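PDB 4HIZ: endosialidase from Enterobacteria phage phi92, which probably cleaves polysialic acid chains, hydrolysing internal alpha-2,8 and alpha-2,9 sialyl linkages of the capsule of its bacterial host. Local coordinates for residues E491-W497 and H510-A515; R428-P434 and I462-V468. All coordinates share one frame; numbering follows the deposited sequence.

Interactions 1 and 2 lie in series along the chain, with centres about 11 Å apart, and the segments 491-497 and 462-468 join them directly. Two polar contacts tie these segments: S495 OG lies 2.8 Å from H466 ND1, and E491 OE1 lies 2.8 Å from Q464 N, both probable hydrogen bonds. Q464 also packs on D492 and S495. Both contacts are made by loops between strands of the catalytic beta propeller, and both touch the second subunit. Interaction 1 contributes two ligands to the calcium site. The side chain of P496 in interaction 1 is about 9 Å from a bound sialic acid, and that of V468 in interaction 2 is about 10 Å from one.

Interaction 1. Residues E491-W497 and H510-A515; sequences EDFLSPW and HDGHPA. With CA (calcium ion), chain B; NA (sodium ion), chain C.
P514 packs tightly against D492 and L494, its ring against the backbone and the side chain of the facing loop. Its CB comes 3.4 Å from D492 OD1, with L494 O also close to the ring, and the side chains of D492 and P514 cross at about a right angle. D492 is held there by an Asx turn: with chi1 at 65°, CG sits between the backbone N and the carbonyl carbon, and OD1 takes the L494 N-H on its anti side. The backbones touch through C-H...O contacts, E491 CA to P514 O at 3.3 Å and P496 CA to G512 O at 3.5 Å. P496 CB also approaches the H513 imidazole obliquely, 3.7 Å from ND1, while H513 NE2 hydrogen-bonds to K505 O.

Toward G512 and D511 the two backbones stand apart and three waters bridge them. Water 1 links L494 O to G512 O, and water 2 links S495 O to G512 O. Water 3 takes the indole N-H of W497 at 2.9 Å and donates to S495 O and, at 2.7 Å, to D511 OD2. The two oxygens of D511 are thus divided: OD2 also forms a salt bridge with K118 of the second subunit, while OD1 binds the sodium ion at 2.7 Å. The methyl CD1 of L494 lies against this carboxylate. W497 CD1 only grazes H510 CD2 at 4.1 Å; W267 of the second subunit stacks on H510 and meets W497 edge-to-face, and H510 NE2 hydrogen-bonds to D501.

H513 O and A515 O bind the calcium ion, with T79 O, F81 O and D516 OD2. Both segments belong to the long connection between antiparallel neighbours 483-490 and 516-523 of one four-stranded propeller sheet, and A515 leads directly into the latter strand beside strand 82-84.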
loop_
_atom_site.group_PDB
_atom_site.type_symbol
_atom_site.label_atom_id
_atom_site.label_comp_id
_atom_site.label_asym_id
_atom_site.label_seq_id
_atom_site.Cartn_x
_atom_site.Cartn_y
_atom_site.Cartn_z
ATOM N N GLU A 491 -2.263 -21.218 -0.636
ATOM C CA GLU A 491 -2.008 -20.535 -1.905
ATOM C C GLU A 491 -3.266 -19.833 -2.370
ATOM O O GLU A 491 -4.185 -19.581 -1.563
ATOM C CB GLU A 491 -1.494 -21.541 -2.972
ATOM C CG GLU A 491 -0.292 -22.323 -2.348
ATOM C CD GLU A 491 0.378 -23.286 -3.335
ATOM O OE1 GLU A 491 -0.154 -23.522 -4.456
ATOM O OE2 GLU A 491 1.465 -23.784 -2.964
ATOM N N ASP A 492 -3.274 -19.485 -3.659
ATOM C CA ASP A 492 -4.448 -18.862 -4.318
ATOM C C ASP A 492 -4.365 -19.371 -5.746
ATOM O O ASP A 492 -3.396 -20.072 -6.086
ATOM C CB ASP A 492 -4.452 -17.302 -4.183
ATOM C CG ASP A 492 -3.279 -16.604 -4.908
ATOM O OD1 ASP A 492 -2.944 -16.959 -6.046
ATOM O OD2 ASP A 492 -2.678 -15.650 -4.356
ATOM N N PHE A 493 -5.356 -19.078 -6.583
ATOM C CA PHE A 493 -5.336 -19.691 -7.927
ATOM C C PHE A 493 -4.477 -18.962 -8.959
ATOM O O PHE A 493 -4.375 -19.407 -10.098
ATOM C CB PHE A 493 -6.782 -19.850 -8.437
ATOM C CG PHE A 493 -7.572 -20.918 -7.694
ATOM C CD1 PHE A 493 -7.168 -22.270 -7.736
ATOM C CD2 PHE A 493 -8.733 -20.572 -6.985
ATOM C CE1 PHE A 493 -7.896 -23.240 -7.045
ATOM C CE2 PHE A 493 -9.463 -21.514 -6.301
ATOM C CZ PHE A 493 -9.048 -22.862 -6.333
ATOM N N LEU A 494 -3.819 -17.873 -8.584
ATOM C CA LEU A 494 -2.983 -17.126 -9.544
ATOM C C LEU A 494 -1.647 -17.826 -9.757
ATOM O O LEU A 494 -0.837 -18.000 -8.830
ATOM C CB LEU A 494 -2.734 -15.693 -9.062
ATOM C CG LEU A 494 -4.034 -14.923 -8.795
ATOM C CD1 LEU A 494 -3.743 -13.541 -8.212
ATOM C CD2 LEU A 494 -4.851 -14.786 -10.059
ATOM N N SER A 495 -1.436 -18.263 -10.990
ATOM C CA SER A 495 -0.244 -19.058 -11.327
ATOM C C SER A 495 1.059 -18.281 -11.194
ATOM O O SER A 495 1.118 -17.090 -11.482
ATOM C CB SER A 495 -0.373 -19.488 -12.789
ATOM O OG SER A 495 0.763 -20.310 -13.127
ATOM N N PRO A 496 2.150 -18.968 -10.809
ATOM C CA PRO A 496 3.480 -18.341 -10.855
ATOM C C PRO A 496 4.125 -18.390 -12.256
ATOM O O PRO A 496 5.179 -17.772 -12.491
ATOM C CB PRO A 496 4.304 -19.242 -9.905
ATOM C CG PRO A 496 3.660 -20.635 -10.086
ATOM C CD PRO A 496 2.174 -20.350 -10.264
ATOM N N TRP A 497 3.504 -19.137 -13.175
ATOM C CA TRP A 497 4.026 -19.247 -14.572
ATOM C C TRP A 497 5.468 -19.799 -14.625
ATOM O O TRP A 497 6.274 -19.380 -15.453
ATOM C CB TRP A 497 3.867 -17.904 -15.361
ATOM C CG TRP A 497 2.419 -17.546 -15.391
ATOM C CD1 TRP A 497 1.812 -16.484 -14.766
ATOM C CD2 TRP A 497 1.367 -18.335 -15.970
ATOM N NE1 TRP A 497 0.446 -16.556 -14.954
ATOM C CE2 TRP A 497 0.148 -17.679 -15.688
ATOM C CE3 TRP A 497 1.346 -19.525 -16.719
ATOM C CZ2 TRP A 497 -1.077 -18.194 -16.075
ATOM C CZ3 TRP A 497 0.119 -20.041 -17.112
ATOM C CH2 TRP A 497 -1.076 -19.372 -16.800
ATOM N N HIS A 510 4.327 -10.552 -13.212
ATOM C CA HIS A 510 2.913 -10.925 -13.082
ATOM C C HIS A 510 2.467 -10.917 -11.618
ATOM O O HIS A 510 2.633 -9.889 -10.933
ATOM C CB HIS A 510 2.625 -12.267 -13.799
ATOM C CG HIS A 510 3.167 -12.311 -15.195
ATOM N ND1 HIS A 510 2.936 -11.299 -16.108
ATOM C CD2 HIS A 510 3.960 -13.216 -15.822
ATOM C CE1 HIS A 510 3.571 -11.574 -17.232
ATOM N NE2 HIS A 510 4.195 -12.738 -17.089
ATOM N N ASP A 511 1.892 -12.013 -11.138
ATOM C CA ASP A 511 1.415 -12.065 -9.744
ATOM C C ASP A 511 2.416 -12.668 -8.767
ATOM O O ASP A 511 2.063 -13.009 -7.624
ATOM C CB ASP A 511 0.099 -12.841 -9.688
ATOM C CG ASP A 511 -0.954 -12.218 -10.622
ATOM O OD1 ASP A 511 -1.321 -11.037 -10.372
ATOM O OD2 ASP A 511 -1.361 -12.875 -11.612
ATOM N N GLY A 512 3.649 -12.846 -9.227
ATOM C CA GLY A 512 4.629 -13.521 -8.377
ATOM C C GLY A 512 4.116 -14.881 -7.925
ATOM O O GLY A 512 3.434 -15.591 -8.685
ATOM N N HIS A 513 4.471 -15.265 -6.695
ATOM C CA HIS A 513 4.155 -16.585 -6.150
ATOM C C HIS A 513 2.962 -16.556 -5.225
ATOM O O HIS A 513 2.838 -15.621 -4.389
ATOM C CB HIS A 513 5.400 -17.093 -5.395
ATOM C CG HIS A 513 6.583 -17.176 -6.300
ATOM N ND1 HIS A 513 6.693 -18.149 -7.275
ATOM C CD2 HIS A 513 7.645 -16.356 -6.455
ATOM C CE1 HIS A 513 7.798 -17.939 -7.972
ATOM N NE2 HIS A 513 8.403 -16.861 -7.487
ATOM N N PRO A 514 2.099 -17.587 -5.316
ATOM C CA PRO A 514 0.812 -17.531 -4.596
ATOM C C PRO A 514 0.940 -17.980 -3.151
ATOM O O PRO A 514 -0.053 -17.918 -2.424
ATOM C CB PRO A 514 -0.072 -18.544 -5.363
ATOM C CG PRO A 514 0.920 -19.525 -5.961
ATOM C CD PRO A 514 2.128 -18.660 -6.331
ATOM N N ALA A 515 2.118 -18.465 -2.740
ATOM C CA ALA A 515 2.280 -18.897 -1.347
ATOM C C ALA A 515 2.337 -17.718 -0.373
ATOM O O ALA A 515 3.155 -16.815 -0.543
ATOM C CB ALA A 515 3.586 -19.712 -1.231
HETATM CA CA CA B . 3.154 -14.824 -2.111
HETATM NA NA NA C . -1.795 -9.153 -12.281
HETATM O O HOH W 1 0.644 -15.892 -7.637
HETATM O O HOH W 2 2.670 -14.897 -11.321
HETATM O O HOH W 3 -0.769 -15.291 -12.613
HETATM O O HOH W 4 -4.422 -7.777 -12.382
HETATM O O HOH W 5 -0.957 -10.231 -14.473
#

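Interaction 2. Residues R428-P434 and I462-V468; sequences RYKGTYP and IYQGHIV. With EDO (1,2-ethanediol), chain O.
Y463 reaches across to the backbone of 428-431, and its hydroxyl accepts the Y429 N-H at 3.1 Å, nearly straight (170°) and at the edge of the ring. The same hydroxyl donates weakly to I467 O within its own loop. Pointing CG anti to the backbone N (chi1 160°) carries the phenol there. Two backbone bonds, T432 N to Y463 O and Y463 N to T432 O, each 3.0 Å, form a single antiparallel bridge. R428 NH1 reaches V468 O at 2.9 Å, almost in the guanidinium plane. Its NE is salt-bridged to E419, and its NH2 holds a 1,2-ethanediol molecule, probably from the crystallisation liquor. The Y433 hydroxyl hydrogen-bonds to D122 and K480 of the second subunit.

Among the C-H...O contacts, Y429 CA approaches G465 O at 3.0 Å. G465, with phi at 104°, brings its CA within 4.0 Å of G431 N and its N over the centre of one face of the Y463 ring.

Apolar contacts lie at both ends. Y429 CZ lies 3.6 Å from V468 CB, the two side chains side by side and pointing the same way, while Y433 CE1 lies 3.7 Å from I462 CG1. P434 CD packs on Y463 CB.

One isolated hydrogen-bonded pair flanked by irregular backbone marks this as two connecting loops laid together, one entering strand 435-442 and the other leaving strand 456-460, antiparallel neighbours in a sheet of the beta propeller.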
loop_
_atom_site.group_PDB
_atom_site.type_symbol
_atom_site.label_atom_id
_atom_site.label_comp_id
_atom_site.label_asym_id
_atom_site.label_seq_id
_atom_site.Cartn_x
_atom_site.Cartn_y
_atom_site.Cartn_z
ATOM N N ARG A 428 -1.772 -33.662 -7.548
ATOM C CA ARG A 428 -1.112 -32.410 -7.896
ATOM C C ARG A 428 -1.439 -32.045 -9.343
ATOM O O ARG A 428 -2.109 -32.822 -10.072
ATOM C CB ARG A 428 0.408 -32.560 -7.711
ATOM C CG ARG A 428 0.785 -33.047 -6.312
ATOM C CD ARG A 428 0.362 -31.997 -5.201
ATOM N NE ARG A 428 0.534 -32.635 -3.888
ATOM C CZ ARG A 428 1.678 -32.644 -3.205
ATOM N NH1 ARG A 428 2.731 -31.943 -3.636
ATOM N NH2 ARG A 428 1.761 -33.324 -2.069
ATOM N N TYR A 429 -0.967 -30.864 -9.757
ATOM C CA TYR A 429 -1.040 -30.421 -11.165
ATOM C C TYR A 429 -2.427 -29.957 -11.587
ATOM O O TYR A 429 -2.697 -29.831 -12.780
ATOM C CB TYR A 429 -0.492 -31.487 -12.132
ATOM C CG TYR A 429 0.895 -31.956 -11.805
ATOM C CD1 TYR A 429 1.999 -31.107 -11.940
ATOM C CD2 TYR A 429 1.111 -33.255 -11.370
ATOM C CE1 TYR A 429 3.303 -31.564 -11.689
ATOM C CE2 TYR A 429 2.395 -33.716 -11.104
ATOM C CZ TYR A 429 3.477 -32.868 -11.256
ATOM O OH TYR A 429 4.750 -33.325 -11.004
ATOM N N LYS A 430 -3.289 -29.675 -10.605
ATOM C CA LYS A 430 -4.557 -28.988 -10.868
ATOM C C LYS A 430 -4.911 -28.219 -9.618
ATOM O O LYS A 430 -4.482 -28.599 -8.498
ATOM C CB LYS A 430 -5.693 -29.964 -11.167
ATOM C CG LYS A 430 -6.036 -30.877 -10.018
ATOM C CD LYS A 430 -7.159 -31.810 -10.368
ATOM C CE LYS A 430 -6.683 -32.787 -11.411
ATOM N NZ LYS A 430 -7.731 -33.759 -11.841
ATOM N N GLY A 431 -5.686 -27.140 -9.777
ATOM C CA GLY A 431 -6.054 -26.358 -8.597
ATOM C C GLY A 431 -7.031 -27.136 -7.724
ATOM O O GLY A 431 -7.967 -27.762 -8.221
ATOM N N THR A 432 -6.850 -27.094 -6.402
ATOM C CA THR A 432 -7.741 -27.849 -5.499
ATOM C C THR A 432 -7.898 -27.077 -4.189
ATOM O O THR A 432 -7.246 -26.036 -4.004
ATOM C CB THR A 432 -7.173 -29.253 -5.107
ATOM O OG1 THR A 432 -6.059 -29.077 -4.220
ATOM C CG2 THR A 432 -6.732 -30.045 -6.365
ATOM N N TYR A 433 -8.784 -27.567 -3.313
ATOM C CA TYR A 433 -9.022 -26.938 -2.007
ATOM C C TYR A 433 -8.617 -27.906 -0.886
ATOM O O TYR A 433 -9.460 -28.637 -0.336
ATOM C CB TYR A 433 -10.504 -26.625 -1.865
ATOM C CG TYR A 433 -11.016 -25.527 -2.764
ATOM C CD1 TYR A 433 -10.826 -24.173 -2.414
ATOM C CD2 TYR A 433 -11.727 -25.824 -3.920
ATOM C CE1 TYR A 433 -11.348 -23.133 -3.196
ATOM C CE2 TYR A 433 -12.256 -24.784 -4.712
ATOM C CZ TYR A 433 -12.044 -23.453 -4.344
ATOM O OH TYR A 433 -12.556 -22.417 -5.114
ATOM N N PRO A 434 -7.319 -27.925 -0.562
ATOM C CA PRO A 434 -6.882 -28.778 0.561
ATOM C C PRO A 434 -7.525 -28.406 1.890
ATOM O O PRO A 434 -7.693 -27.210 2.233
ATOM C CB PRO A 434 -5.364 -28.560 0.609
ATOM C CG PRO A 434 -5.150 -27.172 -0.112
ATOM C CD PRO A 434 -6.217 -27.177 -1.180
ATOM N N ILE A 462 -6.255 -23.170 -0.540
ATOM C CA ILE A 462 -6.129 -23.412 -1.979
ATOM C C ILE A 462 -4.712 -23.888 -2.308
ATOM O O ILE A 462 -3.730 -23.330 -1.826
ATOM C CB ILE A 462 -6.437 -22.103 -2.775
ATOM C CG1 ILE A 462 -7.935 -21.761 -2.669
ATOM C CG2 ILE A 462 -5.992 -22.223 -4.268
ATOM C CD1 ILE A 462 -8.245 -20.294 -3.125
ATOM N N TYR A 463 -4.637 -24.899 -3.179
ATOM C CA TYR A 463 -3.400 -25.327 -3.808
ATOM C C TYR A 463 -3.519 -24.877 -5.272
ATOM O O TYR A 463 -4.477 -25.258 -5.974
ATOM C CB TYR A 463 -3.291 -26.868 -3.700
ATOM C CG TYR A 463 -2.331 -27.515 -4.683
ATOM C CD1 TYR A 463 -0.951 -27.324 -4.589
ATOM C CD2 TYR A 463 -2.821 -28.292 -5.724
ATOM C CE1 TYR A 463 -0.060 -27.900 -5.499
ATOM C CE2 TYR A 463 -1.942 -28.905 -6.637
ATOM C CZ TYR A 463 -0.576 -28.699 -6.534
ATOM O OH TYR A 463 0.269 -29.257 -7.457
ATOM N N GLN A 464 -2.567 -24.068 -5.733
ATOM C CA GLN A 464 -2.727 -23.379 -7.049
ATOM C C GLN A 464 -2.689 -24.405 -8.225
ATOM O O GLN A 464 -3.502 -24.336 -9.139
ATOM C CB GLN A 464 -1.645 -22.323 -7.238
ATOM C CG GLN A 464 -1.883 -21.352 -8.436
ATOM C CD GLN A 464 -1.541 -21.945 -9.774
ATOM O OE1 GLN A 464 -0.535 -22.643 -9.914
ATOM N NE2 GLN A 464 -2.345 -21.621 -10.794
ATOM N N GLY A 465 -1.740 -25.356 -8.208
ATOM C CA GLY A 465 -1.787 -26.443 -9.189
ATOM C C GLY A 465 -0.831 -26.428 -10.373
ATOM O O GLY A 465 -0.683 -27.472 -11.013
ATOM N N HIS A 466 -0.174 -25.311 -10.705
ATOM C CA HIS A 466 0.672 -25.313 -11.913
ATOM C C HIS A 466 2.119 -25.705 -11.650
ATOM O O HIS A 466 2.927 -25.748 -12.580
ATOM C CB HIS A 466 0.669 -23.971 -12.644
ATOM C CG HIS A 466 -0.657 -23.583 -13.227
ATOM N ND1 HIS A 466 -0.808 -22.431 -13.968
ATOM C CD2 HIS A 466 -1.871 -24.198 -13.229
ATOM C CE1 HIS A 466 -2.061 -22.339 -14.393
ATOM N NE2 HIS A 466 -2.733 -23.385 -13.944
ATOM N N ILE A 467 2.439 -26.005 -10.395
ATOM C CA ILE A 467 3.687 -26.723 -10.051
ATOM C C ILE A 467 3.343 -27.804 -9.039
ATOM O O ILE A 467 2.296 -27.743 -8.376
ATOM C CB ILE A 467 4.836 -25.813 -9.512
ATOM C CG1 ILE A 467 4.513 -25.215 -8.125
ATOM C CG2 ILE A 467 5.213 -24.714 -10.514
ATOM C CD1 ILE A 467 5.696 -24.424 -7.568
ATOM N N VAL A 468 4.211 -28.810 -8.941
ATOM C CA VAL A 468 3.913 -29.969 -8.114
ATOM C C VAL A 468 3.992 -29.592 -6.639
ATOM O O VAL A 468 3.252 -30.150 -5.826
ATOM C CB VAL A 468 4.877 -31.148 -8.409
ATOM C CG1 VAL A 468 6.297 -30.830 -7.902
ATOM C CG2 VAL A 468 4.334 -32.411 -7.765
HETATM C C1 EDO O . 5.419 -34.636 -0.021
HETATM O O1 EDO O . 6.329 -34.448 -1.104
HETATM C C2 EDO O . 4.914 -33.271 0.387
HETATM O O2 EDO O . 4.296 -32.688 -0.758
#